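Local coordinates for beta-galactosidase (Marinomonas sp. ef1, PDB 6Y2K), which catalyses the hydrolysis of terminal beta-galactosyl residues from beta-galactosides, as a cold-active hexameric enzyme of glycoside hydrolase family 42, at residues G129-Y143 with L230-M244. Residues are numbered along the deposited sequence; the frame is centred on the assembly and turned at random.
Sequences GHHPAVASWQTDNEY and LREHSAGRDLVHNYM
R237 lays its guanidinium against the 129-134 segment, which holds the H131-V134 type I turn: NE donates to V134 O (2.9 Å), NH1 to H131 O, and G129 O sits over the centre of one face. The bend at chi2 (63°) folds the group back, and NH2 reaches A235 O in the guanidinium plane, so three bonds hold the group's rotation. A leucine here would probably leave the V134 and H131 carbonyls without these donors and let the H131-V134 turn shift against the 234-237 turn. S234 OG gives its proton to a lone pair of G129 O (2.7 Å) and accepts W137 NE1 (2.8 Å). That bond steadies the indole between L230 CD2, in CH-pi contact over the face, 3.6 Å from the centroid of the five-membered ring, and V134 CG1 on the opposite face. Strands 134-138 and 238-244 run parallel: D238 O takes W137 N and S136 OG, while V240 N and O bond to W137 O and T139 N. H241 is gripped at both ring nitrogens, ND1 giving to T139 O and NE2 accepting Y143 N (3.0 Å, 168°), with the Y143 ring in an offset stack (planes at 10°). N242 ND2 meets N141 OD1 as its OD1 receives E142 N. E142 OE1 hydrogen-bonds a glycerol, probably from the crystallisation liquor, consistent with a pocket at the C-terminal strand ends. These are the fourth and fifth strands of a TIM barrel, joined by a beta-alpha-beta crossover that includes helix 205-233; N141-E142, near E314 on strand seven, is probably the Asn-Glu acid/base site of clan GH-A.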
ATOM      1  N   GLY A 129     -31.521  26.627  51.457  1.00 18.70           N
ATOM      2  CA  GLY A 129     -32.672  26.394  50.584  1.00 19.93           C
ATOM      3  C   GLY A 129     -33.502  27.621  50.238  1.00 20.74           C
ATOM      4  O   GLY A 129     -34.193  27.623  49.211  1.00 20.72           O
ATOM      5  N   HIS A 130     -33.446  28.656  51.086  1.00 22.12           N
ATOM      6  CA  HIS A 130     -34.134  29.939  50.820  1.00 22.99           C
ATOM      7  C   HIS A 130     -33.193  31.135  50.660  1.00 22.57           C
ATOM      8  O   HIS A 130     -33.630  32.282  50.680  1.00 23.51           O
ATOM      9  CB  HIS A 130     -35.173  30.205  51.916  1.00 24.09           C
ATOM     10  CG  HIS A 130     -36.237  29.156  51.986  1.00 25.62           C
ATOM     11  ND1 HIS A 130     -36.691  28.634  53.176  1.00 28.51           N
ATOM     12  CD2 HIS A 130     -36.917  28.512  51.011  1.00 26.80           C
ATOM     13  CE1 HIS A 130     -37.616  27.722  52.931  1.00 28.83           C
ATOM     14  NE2 HIS A 130     -37.769  27.626  51.623  1.00 28.38           N
ATOM     15  N   HIS A 131     -31.906  30.868  50.454  1.00 22.26           N
ATOM     16  CA  HIS A 131     -30.931  31.923  50.232  1.00 21.86           C
ATOM     17  C   HIS A 131     -31.239  32.568  48.870  1.00 22.18           C
ATOM     18  O   HIS A 131     -31.470  31.841  47.898  1.00 21.82           O
ATOM     19  CB  HIS A 131     -29.521  31.337  50.264  1.00 21.59           C
ATOM     20  CG  HIS A 131     -28.441  32.363  50.374  1.00 21.77           C
ATOM     21  ND1 HIS A 131     -28.137  33.230  49.354  1.00 21.95           N
ATOM     22  CD2 HIS A 131     -27.583  32.652  51.382  1.00 21.38           C
ATOM     23  CE1 HIS A 131     -27.150  34.022  49.732  1.00 22.19           C
ATOM     24  NE2 HIS A 131     -26.794  33.689  50.958  1.00 21.82           N
ATOM     25  N   PRO A 132     -31.273  33.922  48.793  1.00 22.37           N
ATOM     26  CA  PRO A 132     -31.657  34.574  47.535  1.00 22.23           C
ATOM     27  C   PRO A 132     -30.681  34.396  46.363  1.00 22.00           C
ATOM     28  O   PRO A 132     -31.070  34.603  45.218  1.00 22.50           O
ATOM     29  CB  PRO A 132     -31.780  36.064  47.917  1.00 22.58           C
ATOM     30  CG  PRO A 132     -30.953  36.220  49.142  1.00 22.63           C
ATOM     31  CD  PRO A 132     -31.031  34.906  49.870  1.00 22.59           C
ATOM     32  N   ALA A 133     -29.429  34.054  46.654  1.00 21.88           N
ATOM     33  CA  ALA A 133     -28.444  33.675  45.626  1.00 21.88           C
ATOM     34  C   ALA A 133     -28.723  32.321  44.966  1.00 21.03           C
ATOM     35  O   ALA A 133     -28.344  32.120  43.823  1.00 21.58           O
ATOM     36  CB  ALA A 133     -27.026  33.665  46.211  1.00 22.81           C
ATOM     37  N   VAL A 134     -29.359  31.395  45.677  1.00 20.26           N
ATOM     38  CA  VAL A 134     -29.479  30.015  45.199  1.00 19.51           C
ATOM     39  C   VAL A 134     -30.688  29.876  44.281  1.00 19.30           C
ATOM     40  O   VAL A 134     -31.831  29.976  44.727  1.00 19.85           O
ATOM     41  CB  VAL A 134     -29.541  29.009  46.367  1.00 19.21           C
ATOM     42  CG1 VAL A 134     -29.733  27.579  45.859  1.00 18.95           C
ATOM     43  CG2 VAL A 134     -28.276  29.102  47.205  1.00 18.96           C
ATOM     44  N   ALA A 135     -30.419  29.661  42.992  1.00 18.68           N
ATOM     45  CA  ALA A 135     -31.461  29.488  41.984  1.00 18.23           C
ATOM     46  C   ALA A 135     -31.746  28.022  41.672  1.00 18.02           C
ATOM     47  O   ALA A 135     -32.822  27.694  41.162  1.00 17.62           O
ATOM     48  CB  ALA A 135     -31.063  30.223  40.717  1.00 18.04           C
ATOM     49  N   SER A 136     -30.797  27.144  42.005  1.00 17.95           N
ATOM     50  CA  SER A 136     -30.820  25.762  41.555  1.00 17.41           C
ATOM     51  C   SER A 136     -29.940  24.885  42.436  1.00 16.58           C
ATOM     52  O   SER A 136     -29.005  25.387  43.067  1.00 16.22           O
ATOM     53  CB  SER A 136     -30.312  25.724  40.107  1.00 18.43           C
ATOM     54  OG  SER A 136     -30.092  24.402  39.655  1.00 19.74           O
ATOM     55  N   TRP A 137     -30.228  23.581  42.466  1.00 16.21           N
ATOM     56  CA  TRP A 137     -29.357  22.609  43.129  1.00 16.11           C
ATOM     57  C   TRP A 137     -28.944  21.513  42.164  1.00 16.01           C
ATOM     58  O   TRP A 137     -29.793  20.982  41.449  1.00 15.51           O
ATOM     59  CB  TRP A 137     -30.066  21.937  44.308  1.00 16.53           C
ATOM     60  CG  TRP A 137     -30.378  22.820  45.481  1.00 16.80           C
ATOM     61  CD1 TRP A 137     -31.433  23.672  45.603  1.00 17.13           C
ATOM     62  CD2 TRP A 137     -29.652  22.901  46.707  1.00 16.91           C
ATOM     63  NE1 TRP A 137     -31.402  24.287  46.823  1.00 17.25           N
ATOM     64  CE2 TRP A 137     -30.324  23.827  47.528  1.00 17.20           C
ATOM     65  CE3 TRP A 137     -28.502  22.267  47.200  1.00 17.03           C
ATOM     66  CZ2 TRP A 137     -29.884  24.146  48.819  1.00 17.23           C
ATOM     67  CZ3 TRP A 137     -28.062  22.581  48.484  1.00 17.06           C
ATOM     68  CH2 TRP A 137     -28.748  23.517  49.276  1.00 17.13           C
ATOM     69  N   GLN A 138     -27.653  21.170  42.163  1.00 15.79           N
ATOM     70  CA  GLN A 138     -27.154  19.953  41.502  1.00 15.45           C
ATOM     71  C   GLN A 138     -27.008  18.865  42.555  1.00 15.69           C
ATOM     72  O   GLN A 138     -26.288  19.054  43.540  1.00 15.85           O
ATOM     73  CB  GLN A 138     -25.788  20.192  40.843  1.00 15.20           C
ATOM     74  CG  GLN A 138     -25.184  18.937  40.200  1.00 14.89           C
ATOM     75  CD  GLN A 138     -23.808  19.174  39.620  1.00 14.67           C
ATOM     76  OE1 GLN A 138     -23.678  19.818  38.588  1.00 14.84           O
ATOM     77  NE2 GLN A 138     -22.774  18.646  40.277  1.00 14.28           N
ATOM     78  N   THR A 139     -27.676  17.729  42.360  1.00 15.71           N
ATOM     79  CA  THR A 139     -27.492  16.577  43.245  1.00 15.53           C
ATOM     80  C   THR A 139     -26.184  15.860  42.911  1.00 15.33           C
ATOM     81  O   THR A 139     -25.965  15.489  41.768  1.00 14.82           O
ATOM     82  CB  THR A 139     -28.646  15.576  43.128  1.00 15.57           C
ATOM     83  OG1 THR A 139     -28.860  15.245  41.750  1.00 15.59           O
ATOM     84  CG2 THR A 139     -29.921  16.171  43.719  1.00 15.84           C
ATOM     85  N   ASP A 140     -25.309  15.694  43.897  1.00 15.70           N
ATOM     86  CA  ASP A 140     -24.112  14.862  43.741  1.00 15.91           C
ATOM     87  C   ASP A 140     -23.253  15.440  42.572  1.00 16.18           C
ATOM     88  O   ASP A 140     -23.155  16.677  42.423  1.00 16.59           O
ATOM     89  CB  ASP A 140     -24.567  13.395  43.557  1.00 15.82           C
ATOM     90  CG  ASP A 140     -23.480  12.355  43.862  1.00 16.05           C
ATOM     91  OD1 ASP A 140     -22.721  12.009  42.915  1.00 15.60           O
ATOM     92  OD2 ASP A 140     -23.441  11.826  45.002  1.00 15.20           O
ATOM     93  N   ASN A 141     -22.614  14.579  41.781  1.00 15.64           N
ATOM     94  CA  ASN A 141     -21.806  14.999  40.635  1.00 15.55           C
ATOM     95  C   ASN A 141     -21.502  13.783  39.757  1.00 15.28           C
ATOM     96  O   ASN A 141     -20.752  12.901  40.167  1.00 14.46           O
ATOM     97  CB  ASN A 141     -20.486  15.642  41.076  1.00 15.55           C
ATOM     98  CG  ASN A 141     -19.736  16.265  39.909  1.00 16.09           C
ATOM     99  OD1 ASN A 141     -20.094  17.360  39.431  1.00 16.29           O
ATOM    100  ND2 ASN A 141     -18.704  15.568  39.427  1.00 15.40           N
ATOM    101  N   GLU A 142     -22.103  13.745  38.570  1.00 15.37           N
ATOM    102  CA  GLU A 142     -21.822  12.725  37.556  1.00 15.60           C
ATOM    103  C   GLU A 142     -21.986  11.310  38.101  1.00 15.36           C
ATOM    104  O   GLU A 142     -21.030  10.535  38.184  1.00 14.82           O
ATOM    105  CB  GLU A 142     -20.420  12.920  36.939  1.00 16.03           C
ATOM    106  CG  GLU A 142     -20.256  14.181  36.090  1.00 16.46           C
ATOM    107  CD  GLU A 142     -18.954  14.190  35.292  1.00 17.09           C
ATOM    108  OE1 GLU A 142     -17.941  13.665  35.799  1.00 17.49           O
ATOM    109  OE2 GLU A 142     -18.935  14.715  34.150  1.00 17.23           O
ATOM    110  N   TYR A 143     -23.222  10.989  38.475  1.00 15.18           N
ATOM    111  CA  TYR A 143     -23.601   9.639  38.858  1.00 15.18           C
ATOM    112  C   TYR A 143     -23.048   8.684  37.822  1.00 15.03           C
ATOM    113  O   TYR A 143     -23.225   8.915  36.623  1.00 14.95           O
ATOM    114  CB  TYR A 143     -25.130   9.452  38.866  1.00 15.42           C
ATOM    115  CG  TYR A 143     -25.920  10.181  39.936  1.00 15.65           C
ATOM    116  CD1 TYR A 143     -25.476  10.250  41.252  1.00 16.15           C
ATOM    117  CD2 TYR A 143     -27.155  10.748  39.636  1.00 15.70           C
ATOM    118  CE1 TYR A 143     -26.226  10.895  42.234  1.00 16.27           C
ATOM    119  CE2 TYR A 143     -27.908  11.397  40.608  1.00 16.13           C
ATOM    120  CZ  TYR A 143     -27.444  11.466  41.904  1.00 16.26           C
ATOM    121  OH  TYR A 143     -28.199  12.111  42.868  1.00 16.91           O
ATOM    122  N   LEU A 230     -34.801  18.456  49.068  1.00 18.81           N
ATOM    123  CA  LEU A 230     -34.687  19.732  48.376  1.00 19.30           C
ATOM    124  C   LEU A 230     -36.058  20.313  47.985  1.00 19.78           C
ATOM    125  O   LEU A 230     -36.223  21.536  48.027  1.00 19.39           O
ATOM    126  CB  LEU A 230     -33.751  19.621  47.164  1.00 19.23           C
ATOM    127  CG  LEU A 230     -32.279  19.318  47.506  1.00 18.78           C
ATOM    128  CD1 LEU A 230     -31.507  18.841  46.279  1.00 18.57           C
ATOM    129  CD2 LEU A 230     -31.594  20.521  48.141  1.00 19.03           C
ATOM    130  N   ARG A 231     -37.025  19.462  47.633  1.00 20.53           N
ATOM    131  CA  ARG A 231     -38.414  19.911  47.394  1.00 22.65           C
ATOM    132  C   ARG A 231     -39.040  20.549  48.634  1.00 23.97           C
ATOM    133  O   ARG A 231     -39.736  21.562  48.530  1.00 23.94           O
ATOM    134  CB  ARG A 231     -39.330  18.749  46.972  1.00 23.65           C
ATOM    135  CG  ARG A 231     -39.091  18.155  45.596  1.00 24.93           C
ATOM    136  CD  ARG A 231     -39.147  19.188  44.495  1.00 25.62           C
ATOM    137  NE  ARG A 231     -39.028  18.564  43.180  1.00 26.04           N
ATOM    138  CZ  ARG A 231     -38.722  19.214  42.060  1.00 25.77           C
ATOM    139  NH1 ARG A 231     -38.489  20.535  42.059  1.00 25.45           N
ATOM    140  NH2 ARG A 231     -38.630  18.528  40.928  1.00 26.83           N
ATOM    141  N   GLU A 232     -38.804  19.933  49.790  1.00 25.22           N
ATOM    142  CA  GLU A 232     -39.341  20.414  51.069  1.00 26.93           C
ATOM    143  C   GLU A 232     -38.717  21.755  51.463  1.00 25.25           C
ATOM    144  O   GLU A 232     -39.435  22.714  51.757  1.00 24.06           O
ATOM    145  CB  GLU A 232     -39.107  19.355  52.161  1.00 29.98           C
ATOM    146  CG  GLU A 232     -39.489  19.729  53.594  1.00 33.69           C
ATOM    147  CD  GLU A 232     -40.961  20.055  53.794  1.00 37.85           C
ATOM    148  OE1 GLU A 232     -41.284  20.656  54.847  1.00 43.74           O
ATOM    149  OE2 GLU A 232     -41.805  19.710  52.929  1.00 41.10           O
ATOM    150  N   HIS A 233     -37.387  21.821  51.438  1.00 23.13           N
ATOM    151  CA  HIS A 233     -36.655  22.956  52.007  1.00 22.90           C
ATOM    152  C   HIS A 233     -36.160  23.993  51.011  1.00 22.20           C
ATOM    153  O   HIS A 233     -35.635  25.021  51.433  1.00 21.92           O
ATOM    154  CB  HIS A 233     -35.490  22.443  52.849  1.00 23.72           C
ATOM    155  CG  HIS A 233     -35.927  21.615  54.013  1.00 24.69           C
ATOM    156  ND1 HIS A 233     -36.564  22.157  55.109  1.00 25.54           N
ATOM    157  CD2 HIS A 233     -35.851  20.283  54.242  1.00 24.96           C
ATOM    158  CE1 HIS A 233     -36.854  21.196  55.967  1.00 25.59           C
ATOM    159  NE2 HIS A 233     -36.425  20.050  55.468  1.00 25.72           N
ATOM    160  N   SER A 234     -36.321  23.746  49.710  1.00 21.40           N
ATOM    161  CA  SER A 234     -35.889  24.707  48.688  1.00 21.18           C
ATOM    162  C   SER A 234     -36.881  24.789  47.527  1.00 22.13           C
ATOM    163  O   SER A 234     -36.509  24.675  46.350  1.00 21.65           O
ATOM    164  CB  SER A 234     -34.480  24.369  48.197  1.00 20.74           C
ATOM    165  OG  SER A 234     -33.884  25.473  47.525  1.00 19.42           O
ATOM    166  N   ALA A 235     -38.147  25.018  47.882  1.00 22.85           N
ATOM    167  CA  ALA A 235     -39.224  25.234  46.912  1.00 23.46           C
ATOM    168  C   ALA A 235     -38.876  26.337  45.922  1.00 22.74           C
ATOM    169  O   ALA A 235     -38.280  27.360  46.290  1.00 22.48           O
ATOM    170  CB  ALA A 235     -40.529  25.579  47.626  1.00 24.32           C
ATOM    171  N   GLY A 236     -39.212  26.103  44.655  1.00 22.81           N
ATOM    172  CA  GLY A 236     -38.946  27.065  43.592  1.00 22.38           C
ATOM    173  C   GLY A 236     -37.595  26.950  42.907  1.00 22.54           C
ATOM    174  O   GLY A 236     -37.406  27.549  41.848  1.00 23.37           O
ATOM    175  N   ARG A 237     -36.651  26.202  43.495  1.00 21.06           N
ATOM    176  CA  ARG A 237     -35.313  26.034  42.908  1.00 20.01           C
ATOM    177  C   ARG A 237     -35.316  24.888  41.881  1.00 19.35           C
ATOM    178  O   ARG A 237     -35.931  23.851  42.121  1.00 18.95           O
ATOM    179  CB  ARG A 237     -34.267  25.756  43.995  1.00 19.53           C
ATOM    180  CG  ARG A 237     -33.729  26.997  44.685  1.00 20.00           C
ATOM    181  CD  ARG A 237     -34.790  27.789  45.446  1.00 20.16           C
ATOM    182  NE  ARG A 237     -34.203  28.969  46.082  1.00 20.62           N
ATOM    183  CZ  ARG A 237     -34.864  29.828  46.856  1.00 20.64           C
ATOM    184  NH1 ARG A 237     -34.223  30.869  47.378  1.00 20.46           N
ATOM    185  NH2 ARG A 237     -36.156  29.650  47.128  1.00 20.56           N
ATOM    186  N   ASP A 238     -34.637  25.087  40.748  1.00 18.60           N
ATOM    187  CA  ASP A 238     -34.496  24.037  39.737  1.00 18.72           C
ATOM    188  C   ASP A 238     -33.561  22.944  40.241  1.00 17.97           C
ATOM    189  O   ASP A 238     -32.424  23.226  40.604  1.00 18.24           O
ATOM    190  CB  ASP A 238     -33.919  24.593  38.431  1.00 19.39           C
ATOM    191  CG  ASP A 238     -34.891  25.486  37.684  1.00 19.55           C
ATOM    192  OD1 ASP A 238     -36.103  25.210  37.678  1.00 20.67           O
ATOM    193  OD2 ASP A 238     -34.419  26.437  37.046  1.00 20.33           O
ATOM    194  N   LEU A 239     -34.052  21.712  40.280  1.00 17.49           N
ATOM    195  CA  LEU A 239     -33.223  20.564  40.661  1.00 17.05           C
ATOM    196  C   LEU A 239     -32.708  19.910  39.384  1.00 17.00           C
ATOM    197  O   LEU A 239     -33.481  19.625  38.463  1.00 17.14           O
ATOM    198  CB  LEU A 239     -34.026  19.585  41.513  1.00 17.06           C
ATOM    199  CG  LEU A 239     -34.754  20.215  42.719  1.00 16.97           C
ATOM    200  CD1 LEU A 239     -35.448  19.151  43.539  1.00 17.06           C
ATOM    201  CD2 LEU A 239     -33.785  21.004  43.590  1.00 16.85           C
ATOM    202  N   VAL A 240     -31.398  19.689  39.346  1.00 17.02           N
ATOM    203  CA  VAL A 240     -30.698  19.250  38.145  1.00 16.76           C
ATOM    204  C   VAL A 240     -29.641  18.221  38.529  1.00 16.55           C
ATOM    205  O   VAL A 240     -29.161  18.210  39.669  1.00 15.95           O
ATOM    206  CB  VAL A 240     -30.069  20.471  37.408  1.00 17.05           C
ATOM    207  CG1 VAL A 240     -29.029  21.188  38.254  1.00 17.70           C
ATOM    208  CG2 VAL A 240     -29.472  20.085  36.058  1.00 17.27           C
ATOM    209  N   HIS A 241     -29.316  17.340  37.587  1.00 16.05           N
ATOM    210  CA  HIS A 241     -28.125  16.515  37.684  1.00 15.33           C
ATOM    211  C   HIS A 241     -27.284  16.664  36.413  1.00 15.51           C
ATOM    212  O   HIS A 241     -27.815  16.997  35.342  1.00 15.88           O
ATOM    213  CB  HIS A 241     -28.457  15.044  37.951  1.00 15.25           C
ATOM    214  CG  HIS A 241     -27.235  14.232  38.225  1.00 15.06           C
ATOM    215  ND1 HIS A 241     -26.541  14.326  39.412  1.00 15.07           N
ATOM    216  CD2 HIS A 241     -26.512  13.408  37.430  1.00 15.45           C
ATOM    217  CE1 HIS A 241     -25.466  13.563  39.350  1.00 15.18           C
ATOM    218  NE2 HIS A 241     -25.422  12.997  38.158  1.00 14.80           N
ATOM    219  N   ASN A 242     -25.971  16.456  36.550  1.00 15.14           N
ATOM    220  CA  ASN A 242     -25.033  16.588  35.429  1.00 15.51           C
ATOM    221  C   ASN A 242     -24.642  15.210  34.863  1.00 15.70           C
ATOM    222  O   ASN A 242     -23.860  14.478  35.459  1.00 15.47           O
ATOM    223  CB  ASN A 242     -23.816  17.470  35.789  1.00 15.37           C
ATOM    224  CG  ASN A 242     -23.009  16.956  36.976  1.00 15.29           C
ATOM    225  OD1 ASN A 242     -23.537  16.315  37.890  1.00 15.32           O
ATOM    226  ND2 ASN A 242     -21.712  17.251  36.968  1.00 15.04           N
ATOM    227  N   TYR A 243     -25.229  14.885  33.711  1.00 15.87           N
ATOM    228  CA  TYR A 243     -25.000  13.628  32.997  1.00 15.81           C
ATOM    229  C   TYR A 243     -23.783  13.744  32.080  1.00 15.60           C
ATOM    230  O   TYR A 243     -23.195  14.823  31.939  1.00 15.53           O
ATOM    231  CB  TYR A 243     -26.239  13.250  32.182  1.00 15.84           C
ATOM    232  CG  TYR A 243     -27.523  13.249  32.980  1.00 16.07           C
ATOM    233  CD1 TYR A 243     -27.656  12.451  34.112  1.00 16.55           C
ATOM    234  CD2 TYR A 243     -28.616  14.030  32.592  1.00 16.53           C
ATOM    235  CE1 TYR A 243     -28.838  12.436  34.850  1.00 16.86           C
ATOM    236  CE2 TYR A 243     -29.806  14.018  33.319  1.00 16.72           C
ATOM    237  CZ  TYR A 243     -29.914  13.221  34.451  1.00 17.06           C
ATOM    238  OH  TYR A 243     -31.096  13.204  35.182  1.00 17.35           O
ATOM    239  N   MET A 244     -23.406  12.630  31.456  1.00 15.79           N
ATOM    240  CA  MET A 244     -22.149  12.549  30.712  1.00 15.90           C
ATOM    241  C   MET A 244     -22.346  12.103  29.274  1.00 15.80           C
ATOM    242  O   MET A 244     -23.386  11.548  28.918  1.00 15.73           O
ATOM    243  CB  MET A 244     -21.196  11.589  31.414  1.00 16.02           C
ATOM    244  CG  MET A 244     -20.801  12.036  32.814  1.00 16.15           C
ATOM    245  SD  MET A 244     -19.892  10.778  33.722  1.00 16.02           S
ATOM    246  CE  MET A 244     -21.193   9.611  34.110  1.00 16.23           C
TER
HETATM  247  O   HOH W   1     -39.204  25.273  50.722  1.00 21.90           O
HETATM  248  O   HOH W   2     -35.492  33.567  48.165  1.00 47.30           O
HETATM  249  O   HOH W   3     -34.950  29.291  40.613  1.00 39.34           O
HETATM  250  O   HOH W   4     -24.483  11.088  35.405  1.00 16.64           O